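Local coordinates for fimbrial subunit type 1 (Actinomyces oris, PDB 3UXF), which forms the shaft of surface fimbriae as their major subunit, a cell-wall-linked pilin built of beta domains, at residues A[43-48]-A[174-179]; A[77-82]-A[138-143]. All coordinates share one frame; numbering follows the deposited sequence.

Contact 1 (A[43-48]-A[174-179])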
# COMPACT_ATOMS: atom_id res chain seq x y z
N THR A 43 20.96 34.26 -11.91
CA THR A 43 20.27 33.43 -10.92
C THR A 43 19.95 32.09 -11.51
O THR A 43 19.83 31.95 -12.73
CB THR A 43 18.93 34.06 -10.49
OG1 THR A 43 18.16 34.41 -11.64
CG2 THR A 43 19.15 35.31 -9.58
N THR A 44 19.76 31.08 -10.64
CA THR A 44 19.15 29.82 -11.08
C THR A 44 18.24 29.32 -9.97
O THR A 44 18.42 29.69 -8.80
CB THR A 44 20.18 28.70 -11.42
OG1 THR A 44 20.97 28.41 -10.27
CG2 THR A 44 21.14 29.13 -12.58
N LEU A 45 17.26 28.50 -10.35
CA LEU A 45 16.36 27.87 -9.38
C LEU A 45 16.31 26.39 -9.73
O LEU A 45 15.92 26.08 -10.83
CB LEU A 45 14.96 28.47 -9.48
CG LEU A 45 13.93 27.72 -8.63
CD1 LEU A 45 14.30 27.72 -7.15
CD2 LEU A 45 12.52 28.31 -8.87
N THR A 46 16.67 25.51 -8.80
CA THR A 46 16.70 24.07 -9.09
C THR A 46 15.72 23.41 -8.14
O THR A 46 15.89 23.47 -6.92
CB THR A 46 18.10 23.51 -8.86
OG1 THR A 46 19.00 24.17 -9.77
CG2 THR A 46 18.14 22.00 -9.20
N VAL A 47 14.66 22.83 -8.69
CA VAL A 47 13.64 22.15 -7.88
C VAL A 47 13.93 20.64 -7.93
O VAL A 47 14.07 20.10 -9.02
CB VAL A 47 12.25 22.46 -8.48
CG1 VAL A 47 11.09 21.84 -7.62
CG2 VAL A 47 12.05 23.98 -8.59
N HIS A 48 14.05 20.02 -6.76
CA HIS A 48 14.38 18.59 -6.67
C HIS A 48 13.08 17.81 -6.40
O HIS A 48 12.49 17.97 -5.34
CB HIS A 48 15.35 18.37 -5.51
CG HIS A 48 16.70 18.97 -5.73
ND1 HIS A 48 17.83 18.21 -5.95
CD2 HIS A 48 17.11 20.26 -5.78
CE1 HIS A 48 18.87 19.00 -6.13
NE2 HIS A 48 18.46 20.25 -6.03
N VAL A 174 19.49 28.99 -6.05
CA VAL A 174 18.68 28.36 -5.03
C VAL A 174 18.22 26.95 -5.39
O VAL A 174 17.81 26.69 -6.51
CB VAL A 174 17.46 29.24 -4.69
CG1 VAL A 174 16.59 28.56 -3.65
CG2 VAL A 174 17.92 30.60 -4.20
N HIS A 175 18.30 26.06 -4.41
CA HIS A 175 17.85 24.69 -4.56
C HIS A 175 16.70 24.47 -3.60
O HIS A 175 16.81 24.81 -2.42
CB HIS A 175 18.98 23.72 -4.25
CG HIS A 175 20.04 23.67 -5.31
ND1 HIS A 175 20.17 22.62 -6.19
CD2 HIS A 175 21.02 24.55 -5.63
CE1 HIS A 175 21.18 22.86 -7.00
NE2 HIS A 175 21.71 24.02 -6.68
N VAL A 176 15.61 23.92 -4.09
CA VAL A 176 14.46 23.66 -3.25
C VAL A 176 14.00 22.21 -3.36
O VAL A 176 14.03 21.62 -4.43
CB VAL A 176 13.29 24.61 -3.57
CG1 VAL A 176 13.62 26.03 -3.13
CG2 VAL A 176 12.96 24.58 -5.05
N TYR A 177 13.58 21.65 -2.23
CA TYR A 177 13.08 20.28 -2.16
C TYR A 177 11.64 20.34 -1.68
O TYR A 177 11.39 20.29 -0.48
CB TYR A 177 13.93 19.44 -1.21
CG TYR A 177 15.39 19.34 -1.62
CD1 TYR A 177 15.88 18.19 -2.23
CD2 TYR A 177 16.26 20.39 -1.39
CE1 TYR A 177 17.20 18.10 -2.60
CE2 TYR A 177 17.59 20.30 -1.76
CZ TYR A 177 18.05 19.15 -2.37
OH TYR A 177 19.37 19.06 -2.74
N PRO A 178 10.71 20.47 -2.61
CA PRO A 178 9.29 20.62 -2.27
C PRO A 178 8.72 19.42 -1.53
O PRO A 178 9.19 18.29 -1.69
CB PRO A 178 8.61 20.80 -3.63
CG PRO A 178 9.55 20.21 -4.61
CD PRO A 178 10.92 20.43 -4.07
N LYS A 179 7.69 19.68 -0.74
CA LYS A 179 7.01 18.66 0.04
C LYS A 179 5.82 18.06 -0.71
O LYS A 179 5.06 18.78 -1.35
CB LYS A 179 6.53 19.30 1.36
CG LYS A 179 5.75 18.34 2.28
CD LYS A 179 4.99 19.10 3.40
CE LYS A 179 5.71 19.02 4.75
NZ LYS A 179 5.98 17.61 5.19
O HOH W 1 19.96 26.49 -8.47
O HOH W 2 11.39 17.15 -2.68
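The imidazole of His48 meets two partners from 174-179, its NE2 touching His175 ND1 at one edge and Tyr177 stacking over one face. The imidazole-imidazole bond is 2.9 Å from His48 NE2 to His175 ND1 and almost straight; either nitrogen could be its donor, and the two planes are turned 42° apart. The phenol runs alongside as an offset stack, tilted by 22°, with Tyr177 CE1 3.3 Å from His48 CG. Both rings stand anti to their own carbonyl carbons, which sends them the same way; the phenol oxygen is held beyond by the backbone N of Asp66. Thr46 fills the step beside the histidines: its CB sits 3.8 Å from the centroid of the His175 ring, a CH-pi contact over the face. A water joins Thr44 OG1, Thr46 OG1 and Val174 O on this side, and Thr44 OG1 is also hydrogen-bonded to Asn173 ND2.

On the opposite side of the sheet the bumps are aliphatic. Val176 CG2, set between its backbone N and carbonyl carbon, rests against both Leu45 CD1 and Val47 CG2, 3.7 Å from the latter. Val47 CG1 meets the ring of Pro178 instead, 3.8 Å from its CG. Between the two faces the backbones pair in parallel register: Thr44 O accepts from Val174 N, Thr46 donates to Val174 O and accepts from Val176 N, and His48 N donates to Val176 O at 2.8 Å.

Strand 44-48 is an inner strand of a mixed sheet, between 170-176 and the antiparallel strand 125-128. Leu45 and Val47 face Ile81 and Phe79 of strand 78-84, while Val174 and Val176 pack on strand 155-159, so this aliphatic face lines the core between the two sheets of the N-terminal domain.

Contact 2 (A[77-82]-A[138-143])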
# COMPACT_ATOMS: atom_id res chain seq x y z
N VAL A 77 7.81 15.32 -14.49
CA VAL A 77 6.95 16.19 -13.71
C VAL A 77 7.21 17.62 -14.18
O VAL A 77 8.35 18.02 -14.25
CB VAL A 77 7.29 16.09 -12.23
CG1 VAL A 77 6.48 17.07 -11.44
CG2 VAL A 77 7.00 14.65 -11.73
N GLU A 78 6.16 18.35 -14.48
CA GLU A 78 6.34 19.74 -14.94
C GLU A 78 6.17 20.71 -13.77
O GLU A 78 5.19 20.62 -13.03
CB GLU A 78 5.30 20.07 -16.00
CG GLU A 78 5.46 21.46 -16.55
CD GLU A 78 4.29 21.84 -17.43
OE1 GLU A 78 3.25 22.30 -16.92
OE2 GLU A 78 4.41 21.65 -18.66
N PHE A 79 7.11 21.65 -13.62
CA PHE A 79 6.97 22.76 -12.69
C PHE A 79 6.84 24.04 -13.46
O PHE A 79 7.49 24.22 -14.48
CB PHE A 79 8.18 22.86 -11.75
CG PHE A 79 8.13 21.83 -10.66
CD1 PHE A 79 7.48 22.11 -9.49
CD2 PHE A 79 8.72 20.59 -10.82
CE1 PHE A 79 7.39 21.15 -8.46
CE2 PHE A 79 8.62 19.63 -9.81
CZ PHE A 79 7.99 19.94 -8.61
N THR A 80 5.96 24.90 -12.98
CA THR A 80 5.81 26.24 -13.51
C THR A 80 6.25 27.23 -12.43
O THR A 80 5.88 27.10 -11.28
CB THR A 80 4.38 26.51 -13.89
OG1 THR A 80 4.03 25.66 -14.98
CG2 THR A 80 4.21 27.97 -14.32
N ILE A 81 7.03 28.24 -12.82
CA ILE A 81 7.31 29.32 -11.89
C ILE A 81 6.63 30.59 -12.40
O ILE A 81 6.65 30.87 -13.61
CB ILE A 81 8.83 29.52 -11.66
CG1 ILE A 81 9.56 29.92 -12.95
CG2 ILE A 81 9.42 28.23 -11.13
CD1 ILE A 81 11.04 30.28 -12.72
N THR A 82 6.04 31.36 -11.49
CA THR A 82 5.42 32.62 -11.89
C THR A 82 6.03 33.76 -11.08
O THR A 82 6.03 33.70 -9.84
CB THR A 82 3.92 32.59 -11.63
OG1 THR A 82 3.35 31.50 -12.36
CG2 THR A 82 3.27 33.91 -12.07
N TYR A 138 9.18 34.13 -6.70
CA TYR A 138 8.42 33.28 -7.61
C TYR A 138 7.48 32.34 -6.89
O TYR A 138 7.82 31.78 -5.84
CB TYR A 138 9.37 32.44 -8.47
CG TYR A 138 10.15 33.23 -9.49
CD1 TYR A 138 9.72 33.29 -10.81
CD2 TYR A 138 11.30 33.91 -9.14
CE1 TYR A 138 10.43 34.02 -11.74
CE2 TYR A 138 12.01 34.64 -10.07
CZ TYR A 138 11.57 34.69 -11.37
OH TYR A 138 12.27 35.41 -12.30
N LEU A 139 6.31 32.14 -7.47
CA LEU A 139 5.37 31.15 -7.00
C LEU A 139 5.66 29.91 -7.83
O LEU A 139 5.63 29.96 -9.05
CB LEU A 139 3.94 31.62 -7.21
CG LEU A 139 2.83 30.70 -6.69
CD1 LEU A 139 2.98 30.49 -5.20
CD2 LEU A 139 1.47 31.28 -7.02
N VAL A 140 5.96 28.81 -7.16
CA VAL A 140 6.32 27.57 -7.84
C VAL A 140 5.22 26.55 -7.69
O VAL A 140 4.81 26.24 -6.55
CB VAL A 140 7.63 27.01 -7.28
CG1 VAL A 140 8.09 25.77 -8.08
CG2 VAL A 140 8.72 28.11 -7.28
N SER A 141 4.75 26.02 -8.80
CA SER A 141 3.64 25.07 -8.75
C SER A 141 3.91 23.87 -9.66
O SER A 141 4.40 24.00 -10.79
CB SER A 141 2.35 25.78 -9.17
OG SER A 141 1.25 24.88 -9.12
N GLU A 142 3.57 22.67 -9.18
CA GLU A 142 3.66 21.51 -10.03
C GLU A 142 2.44 21.43 -10.93
O GLU A 142 1.32 21.23 -10.45
CB GLU A 142 3.75 20.24 -9.16
CG GLU A 142 3.98 18.98 -9.95
CD GLU A 142 4.28 17.79 -9.03
OE1 GLU A 142 5.01 17.96 -8.03
OE2 GLU A 142 3.82 16.67 -9.33
N THR A 143 2.64 21.62 -12.23
CA THR A 143 1.51 21.82 -13.14
C THR A 143 1.19 20.65 -14.06
O THR A 143 0.17 20.67 -14.77
CB THR A 143 1.73 23.08 -14.00
OG1 THR A 143 3.07 23.07 -14.52
CG2 THR A 143 1.53 24.34 -13.14
O HOH W 3 3.57 29.18 -10.92
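Glu78 reaches across to Thr143 at one end of an antiparallel pair, the two inner strands of a four-stranded sheet in which 114-119 flanks 78-84 and 155-159 flanks 136-144. Extending from CB with CG anti to the backbone N (chi1 -178°), its chain passes Thr143 OG1 first at CB, 4.0 Å away, then at CG, 3.5 Å. The carboxylate carbon CD is 3.4 Å from that same oxygen, and at the tip Glu78 OE1 accepts a hydrogen bond from Thr143 OG1 through its anti lone pair, at a short 2.5 Å. Glu78 OE2 has a weak, long ion pair with Lys117. Thr143 OG1 is also an acceptor: Thr80 OG1 donates to it at 2.8 Å, making a chain of hydrogen bonds from Thr80 to the carboxylate.

Behind this polar row, Phe79 receives Glu142 CG over one ring face, and Ile81 CG2 lies beside Val140 CG2, 3.9 Å apart. Ile81 CD1 reaches the Tyr138 ring. Thr80 and Ser141 exchange two backbone hydrogen bonds, as do Thr82 and Leu139.

Glu142 carries its carboxylate past Val77 CG1 to Lys49, its salt-bridge partner, and to Thr145 and Ala152 N. With lysine and hydrogen-bond donors around it, that carboxylate is probably stabilised as an anion, while the hydroxyl chain would fix both threonine rotations and help hold the Glu78 side chain across the neighbouring strand.

Overall arrangement
Contacts 1 and 2 lie in the two facing sheets of the N-terminal pilin domain, their centres about 11 Å apart. They join different strands, parallel in contact 1 and antiparallel in contact 2, yet their apolar faces share one core: Val47 CG1 comes 3.8 Å from Phe79 CZ, and Leu45 CD2 the same distance from Ile81 CG2. Both are partly buried, each with its other face toward the outside, where Thr143 of contact 2 is exposed. There the chemistry diverges: contact 1 carries an aromatic cluster beside two threonines, contact 2 hydroxyls and a carboxylate, with Leu139 among them. Along the chain, both segments of contact 2 fall between those of contact 1.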